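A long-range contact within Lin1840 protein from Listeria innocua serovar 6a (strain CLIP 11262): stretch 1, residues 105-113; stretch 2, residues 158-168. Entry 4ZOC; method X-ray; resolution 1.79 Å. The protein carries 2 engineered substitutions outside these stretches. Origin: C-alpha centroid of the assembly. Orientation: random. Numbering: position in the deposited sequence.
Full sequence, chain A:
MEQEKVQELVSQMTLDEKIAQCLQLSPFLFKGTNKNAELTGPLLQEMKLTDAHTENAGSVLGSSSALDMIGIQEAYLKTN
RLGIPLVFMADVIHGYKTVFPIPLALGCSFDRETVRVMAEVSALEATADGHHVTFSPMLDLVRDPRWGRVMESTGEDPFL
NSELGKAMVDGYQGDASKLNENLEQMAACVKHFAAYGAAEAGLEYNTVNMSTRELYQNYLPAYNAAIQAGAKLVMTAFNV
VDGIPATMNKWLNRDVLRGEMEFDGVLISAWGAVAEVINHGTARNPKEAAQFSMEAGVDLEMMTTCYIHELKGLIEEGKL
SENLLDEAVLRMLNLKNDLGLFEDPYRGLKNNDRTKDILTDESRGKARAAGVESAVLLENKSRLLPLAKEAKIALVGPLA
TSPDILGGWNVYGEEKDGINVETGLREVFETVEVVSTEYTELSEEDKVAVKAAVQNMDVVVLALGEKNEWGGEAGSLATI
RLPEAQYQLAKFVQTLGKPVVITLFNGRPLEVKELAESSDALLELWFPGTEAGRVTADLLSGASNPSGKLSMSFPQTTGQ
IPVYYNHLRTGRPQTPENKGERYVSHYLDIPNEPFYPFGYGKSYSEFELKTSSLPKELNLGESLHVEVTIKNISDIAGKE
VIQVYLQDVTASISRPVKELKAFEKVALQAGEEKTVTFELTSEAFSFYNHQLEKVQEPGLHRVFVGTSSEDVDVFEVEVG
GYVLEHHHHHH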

ATOM      1  N   ALA A 105      16.579  -1.699 -16.065  1.00  6.20           N
ATOM      2  CA  ALA A 105      18.001  -1.353 -16.282  1.00  7.04           C
ATOM      3  C   ALA A 105      18.112  -0.172 -17.262  1.00  8.01           C
ATOM      4  O   ALA A 105      18.878   0.780 -17.062  1.00 10.82           O
ATOM      5  CB  ALA A 105      18.760  -2.530 -16.779  1.00  7.29           C
ATOM      6  N   LEU A 106      17.338  -0.210 -18.333  1.00  8.61           N
ATOM      7  CA  LEU A 106      17.372   0.887 -19.278  1.00  8.05           C
ATOM      8  C   LEU A 106      16.980   2.196 -18.564  1.00  7.24           C
ATOM      9  O   LEU A 106      17.403   3.240 -18.933  1.00  7.35           O
ATOM     10  CB  LEU A 106      16.514   0.629 -20.525  1.00  7.76           C
ATOM     11  CG  LEU A 106      16.927  -0.569 -21.380  1.00  8.32           C
ATOM     12  CD1 LEU A 106      15.970  -0.826 -22.516  1.00  8.20           C
ATOM     13  CD2 LEU A 106      18.331  -0.384 -21.886  1.00  9.90           C
ATOM     14  N   GLY A 107      16.085   2.140 -17.614  1.00  7.70           N
ATOM     15  CA  GLY A 107      15.637   3.317 -16.853  1.00  6.08           C
ATOM     16  C   GLY A 107      16.907   3.872 -16.166  1.00  5.97           C
ATOM     17  O   GLY A 107      17.179   5.061 -16.192  1.00  6.72           O
ATOM     18  N   CYS A 108      17.695   2.987 -15.646  1.00  5.77           N
ATOM     19  CA  CYS A 108      18.962   3.410 -14.925  1.00  7.76           C
ATOM     20  C   CYS A 108      20.033   4.075 -15.838  1.00  8.11           C
ATOM     21  O   CYS A 108      20.911   4.733 -15.348  1.00  6.74           O
ATOM     22  CB  CYS A 108      19.596   2.272 -14.148  1.00  8.34           C
ATOM     23  SG  CYS A 108      18.554   1.565 -12.841  1.00  8.91           S
ATOM     24  N   SER A 109      19.956   3.847 -17.167  1.00  7.35           N
ATOM     25  CA  SER A 109      20.778   4.565 -18.117  1.00  7.13           C
ATOM     26  C   SER A 109      20.553   6.055 -18.083  1.00  7.41           C
ATOM     27  O   SER A 109      21.488   6.761 -18.375  1.00  7.91           O
ATOM     28  CB  SER A 109      20.614   4.103 -19.573  1.00  8.33           C
ATOM     29  OG  SER A 109      19.445   4.643 -20.169  1.00  8.25           O
ATOM     30  N   PHE A 110      19.361   6.518 -17.711  1.00  7.27           N
ATOM     31  CA  PHE A 110      18.984   7.963 -17.831  1.00  8.19           C
ATOM     32  C   PHE A 110      19.370   8.505 -19.200  1.00 11.50           C
ATOM     33  O   PHE A 110      19.736   9.706 -19.347  1.00 10.55           O
ATOM     34  CB  PHE A 110      19.600   8.742 -16.659  1.00  7.56           C
ATOM     35  CG  PHE A 110      18.800   8.666 -15.405  1.00  8.14           C
ATOM     36  CD1 PHE A 110      18.856   7.503 -14.595  1.00  7.92           C
ATOM     37  CD2 PHE A 110      18.106   9.792 -14.941  1.00  8.00           C
ATOM     38  CE1 PHE A 110      18.200   7.407 -13.403  1.00  6.95           C
ATOM     39  CE2 PHE A 110      17.440   9.708 -13.719  1.00  8.44           C
ATOM     40  CZ  PHE A 110      17.510   8.508 -12.974  1.00  8.27           C
ATOM     41  N   ASP A 111      19.310   7.614 -20.224  1.00 10.15           N
ATOM     42  CA  ASP A 111      19.798   7.949 -21.544  1.00 13.67           C
ATOM     43  C   ASP A 111      18.803   7.670 -22.668  1.00 11.17           C
ATOM     44  O   ASP A 111      18.609   6.534 -23.080  1.00 10.82           O
ATOM     45  CB  ASP A 111      21.174   7.298 -21.802  1.00 14.99           C
ATOM     46  CG  ASP A 111      21.850   7.899 -23.005  1.00 16.46           C
ATOM     47  OD1 ASP A 111      22.195   9.111 -22.950  1.00 18.27           O
ATOM     48  OD2 ASP A 111      21.941   7.200 -24.035  1.00 12.11           O
ATOM     49  N   ARG A 112      18.156   8.744 -23.132  1.00 10.53           N
ATOM     50  CA  ARG A 112      17.088   8.671 -24.111  1.00  9.23           C
ATOM     51  C   ARG A 112      17.606   7.955 -25.373  1.00  8.17           C
ATOM     52  O   ARG A 112      16.921   7.100 -25.915  1.00  9.97           O
ATOM     53  CB  ARG A 112      16.501  10.039 -24.451  1.00  8.06           C
ATOM     54  CG  ARG A 112      15.769  10.730 -23.316  1.00  9.90           C
ATOM     55  CD  ARG A 112      15.620  12.199 -23.703  1.00 10.33           C
ATOM     56  NE  ARG A 112      14.887  13.032 -22.747  1.00  9.54           N
ATOM     57  CZ  ARG A 112      15.491  13.700 -21.742  1.00  9.07           C
ATOM     58  NH1 ARG A 112      16.793  13.594 -21.541  1.00 10.51           N
ATOM     59  NH2 ARG A 112      14.783  14.493 -20.952  1.00 12.38           N
ATOM     60  N   GLU A 113      18.800   8.298 -25.850  1.00 10.81           N
ATOM     61  CA  GLU A 113      19.295   7.749 -27.140  1.00  9.48           C
ATOM     62  C   GLU A 113      19.568   6.218 -26.988  1.00  8.30           C
ATOM     63  O   GLU A 113      19.258   5.474 -27.887  1.00  7.96           O
ATOM     64  CB  GLU A 113      20.498   8.524 -27.632  1.00 10.66           C
ATOM     65  CG  GLU A 113      21.130   7.996 -28.942  1.00 11.59           C
ATOM     66  CD  GLU A 113      20.283   8.077 -30.133  1.00 11.78           C
ATOM     67  OE1 GLU A 113      19.124   8.605 -30.088  1.00 14.55           O
ATOM     68  OE2 GLU A 113      20.781   7.565 -31.159  1.00 15.35           O
ATOM     69  N   PRO A 158       7.566   9.425 -12.865  1.00  6.58           N
ATOM     70  CA  PRO A 158       6.708   9.583 -14.043  1.00  7.80           C
ATOM     71  C   PRO A 158       7.419  10.341 -15.138  1.00  9.06           C
ATOM     72  O   PRO A 158       7.145  10.046 -16.329  1.00  9.13           O
ATOM     73  CB  PRO A 158       5.501  10.344 -13.536  1.00  7.80           C
ATOM     74  CG  PRO A 158       5.552  10.207 -12.072  1.00  9.31           C
ATOM     75  CD  PRO A 158       6.930   9.906 -11.644  1.00  7.35           C
ATOM     76  N   PHE A 159       8.281  11.322 -14.780  1.00  8.90           N
ATOM     77  CA  PHE A 159       8.988  12.107 -15.869  1.00  9.21           C
ATOM     78  C   PHE A 159       9.992  11.260 -16.649  1.00  8.92           C
ATOM     79  O   PHE A 159       9.933  11.181 -17.913  1.00  7.86           O
ATOM     80  CB  PHE A 159       9.689  13.367 -15.343  1.00  9.77           C
ATOM     81  CG  PHE A 159      10.349  14.184 -16.392  1.00  8.57           C
ATOM     82  CD1 PHE A 159       9.608  14.890 -17.262  1.00 11.05           C
ATOM     83  CD2 PHE A 159      11.714  14.198 -16.517  1.00 11.24           C
ATOM     84  CE1 PHE A 159      10.224  15.654 -18.261  1.00 10.06           C
ATOM     85  CE2 PHE A 159      12.333  14.917 -17.496  1.00 11.32           C
ATOM     86  CZ  PHE A 159      11.567  15.640 -18.362  1.00 10.79           C
ATOM     87  N   LEU A 160      10.906  10.640 -15.929  1.00  6.86           N
ATOM     88  CA  LEU A 160      11.738   9.671 -16.549  1.00  7.59           C
ATOM     89  C   LEU A 160      10.947   8.682 -17.371  1.00  7.78           C
ATOM     90  O   LEU A 160      11.312   8.356 -18.551  1.00  7.01           O
ATOM     91  CB  LEU A 160      12.571   8.905 -15.509  1.00  7.70           C
ATOM     92  CG  LEU A 160      13.640   7.989 -16.041  1.00  8.20           C
ATOM     93  CD1 LEU A 160      14.641   8.688 -16.988  1.00  9.07           C
ATOM     94  CD2 LEU A 160      14.442   7.321 -14.951  1.00 10.06           C
ATOM     95  N   ASN A 161       9.872   8.117 -16.816  1.00  8.03           N
ATOM     96  CA  ASN A 161       9.185   7.063 -17.549  1.00  7.73           C
ATOM     97  C   ASN A 161       8.574   7.618 -18.823  1.00  7.40           C
ATOM     98  O   ASN A 161       8.527   6.945 -19.851  1.00  7.07           O
ATOM     99  CB  ASN A 161       8.056   6.383 -16.712  1.00  7.15           C
ATOM    100  CG  ASN A 161       8.626   5.609 -15.536  1.00  6.74           C
ATOM    101  OD1 ASN A 161       9.862   5.398 -15.499  1.00  9.08           O
ATOM    102  ND2 ASN A 161       7.794   5.086 -14.688  1.00  6.52           N
ATOM    103  N   SER A 162       8.065   8.849 -18.717  1.00  6.59           N
ATOM    104  CA  SER A 162       7.487   9.543 -19.886  1.00  7.67           C
ATOM    105  C   SER A 162       8.544   9.769 -20.995  1.00  9.20           C
ATOM    106  O   SER A 162       8.284   9.463 -22.164  1.00  9.91           O
ATOM    107  CB  SER A 162       6.867  10.890 -19.479  1.00  8.93           C
ATOM    108  OG  SER A 162       5.727  10.754 -18.614  1.00 10.18           O
ATOM    109  N   GLU A 163       9.734  10.236 -20.605  1.00  7.62           N
ATOM    110  CA  GLU A 163      10.834  10.610 -21.558  1.00  9.18           C
ATOM    111  C   GLU A 163      11.355   9.353 -22.237  1.00  9.09           C
ATOM    112  O   GLU A 163      11.490   9.302 -23.461  1.00  9.32           O
ATOM    113  CB  GLU A 163      11.899  11.401 -20.878  1.00  8.97           C
ATOM    114  CG  GLU A 163      11.399  12.786 -20.411  1.00 10.03           C
ATOM    115  CD  GLU A 163      11.149  13.684 -21.581  1.00 11.18           C
ATOM    116  OE1 GLU A 163      12.091  13.995 -22.260  1.00 15.81           O
ATOM    117  OE2 GLU A 163       9.997  14.055 -21.875  1.00 14.08           O
ATOM    118  N   LEU A 164      11.565   8.306 -21.460  1.00  8.31           N
ATOM    119  CA  LEU A 164      12.033   7.046 -22.058  1.00  8.87           C
ATOM    120  C   LEU A 164      10.970   6.282 -22.888  1.00  8.61           C
ATOM    121  O   LEU A 164      11.288   5.629 -23.923  1.00  9.13           O
ATOM    122  CB  LEU A 164      12.660   6.174 -21.000  1.00  9.27           C
ATOM    123  CG  LEU A 164      13.827   6.855 -20.239  1.00  9.05           C
ATOM    124  CD1 LEU A 164      14.401   5.771 -19.318  1.00 10.56           C
ATOM    125  CD2 LEU A 164      14.943   7.392 -21.091  1.00  9.01           C
ATOM    126  N   GLY A 165       9.713   6.401 -22.500  1.00  8.37           N
ATOM    127  CA  GLY A 165       8.649   5.854 -23.299  1.00  8.48           C
ATOM    128  C   GLY A 165       8.584   6.511 -24.658  1.00  7.82           C
ATOM    129  O   GLY A 165       8.426   5.823 -25.665  1.00  9.55           O
ATOM    130  N   LYS A 166       8.671   7.830 -24.688  1.00  6.77           N
ATOM    131  CA  LYS A 166       8.714   8.535 -25.940  1.00  9.52           C
ATOM    132  C   LYS A 166       9.910   8.096 -26.798  1.00 10.13           C
ATOM    133  O   LYS A 166       9.762   7.864 -28.014  1.00 10.51           O
ATOM    134  CB  LYS A 166       8.744  10.040 -25.790  1.00 11.17           C
ATOM    135  CG  LYS A 166       7.483  10.577 -25.263  1.00 12.88           C
ATOM    136  CD  LYS A 166       7.474  12.096 -25.225  1.00 17.15           C
ATOM    137  CE  LYS A 166       8.336  12.585 -24.147  1.00 21.00           C
ATOM    138  NZ  LYS A 166       8.392  14.078 -24.234  1.00 27.69           N
ATOM    139  N   ALA A 167      11.088   7.949 -26.176  1.00  9.80           N
ATOM    140  CA  ALA A 167      12.216   7.426 -26.910  1.00  9.31           C
ATOM    141  C   ALA A 167      11.985   6.033 -27.493  1.00 10.28           C
ATOM    142  O   ALA A 167      12.389   5.792 -28.641  1.00 10.12           O
ATOM    143  CB  ALA A 167      13.464   7.488 -26.048  1.00  8.38           C
ATOM    144  N   MET A 168      11.299   5.140 -26.748  1.00  8.55           N
ATOM    145  CA  MET A 168      11.023   3.784 -27.272  1.00 10.66           C
ATOM    146  C   MET A 168      10.070   3.828 -28.452  1.00 10.83           C
ATOM    147  O   MET A 168      10.316   3.194 -29.505  1.00  9.03           O
ATOM    148  CB  MET A 168      10.423   2.904 -26.214  1.00 10.62           C
ATOM    149  CG  MET A 168      11.350   2.296 -25.225  1.00 12.93           C
ATOM    150  SD  MET A 168      10.679   0.746 -24.476  1.00 17.67           S
ATOM    151  CE  MET A 168      11.710   0.923 -23.035  1.00 19.42           C
TER

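Stretch 2 is helical along its whole length, whereas stretch 1 is the tail of one helix, a tight turn, and the start of another, so a single helix packs against a helix-turn-helix corner. No backbone hydrogen bond joins the two. The amides of stretch 2 from Ser-162 onward are satisfied within its own helix by carbonyls four residues back, for example Leu-164 N to Leu-160 O at 2.9 Å, and its side chains meet both side chains and backbone of stretch 1. The closest pair of CA atoms is Arg-112 CA and Leu-164 CA, 5.7 Å apart.

The corner satisfies much of its own polar backbone. Phe-110 N donates to Gly-107 O at 3.0 Å, and Phe-110 then leaves helical geometry with a positive phi of 46°, which turns the chain out of the first helix. Ser-109, with chi1 in p, ties the turn together: its OG donates to Leu-106 O at 2.8 Å and accepts from Asp-111 N at 3.0 Å. A short hydroxyl suits this site because one atom can serve as both donor and acceptor close to the backbone. Asp-111 stands at the N-cap of the next helix, and its carboxylate caps a backbone nitrogen just past the stretch, meeting one of the amides that the first turn of a helix leaves without a carbonyl partner.

Against this corner, stretch 2 sets Leu-160 and Leu-164, one helical turn apart. Leu-164 CD1 lies 3.7 Å from Gly-107 CA. Glycine offers bare backbone here, and an ideal CB on Gly-107 would lie 4.4 Å from Leu-160 CD2 and 4.5 Å from Leu-164 CD1. The other methyl of Leu-164, CD2, rests 3.9 Å from Arg-112 CA, so the branched side chain touches both helical segments of stretch 1. Phe-110 starts with its CA-to-CB bond pointing away, yet its ring swings back to the contact. Leu-160 CD2 sits over one face of that ring, 4.0 Å from the centroid, in a CH-pi contact that places a weakly polarized methyl against the pi cloud.

Charge is handled nearer the solvent, by Arg-112 and Glu-163. Arg-112 NE and Arg-112 NH2 each donate to Glu-163 OE1 at 3.0 Å, so one carboxylate oxygen accepts from two nitrogens on the same edge of the guanidinium, in a salt bridge. The other oxygen, Glu-163 OE2, is 2.9 Å from Lys-166 NZ, a second salt bridge three residues along the same helix. Both carboxylate oxygens are thus engaged by cationic groups. Arginine suits its place because its planar head carries several donors: Arg-112 NH1 is hydrogen-bonded elsewhere in the structure. Arg-112 NH2 also lies 4.3 Å from Phe-159 CE2, a plain van der Waals approach.

Beyond the salt bridge, Ala-167 CB approaches Arg-112 O to 3.5 Å, its single methyl pointing toward the second helix of stretch 1. Farther back on stretch 2, Ser-162 OG donates to Pro-158 O at 2.8 Å, returning its hydroxyl to its own helix.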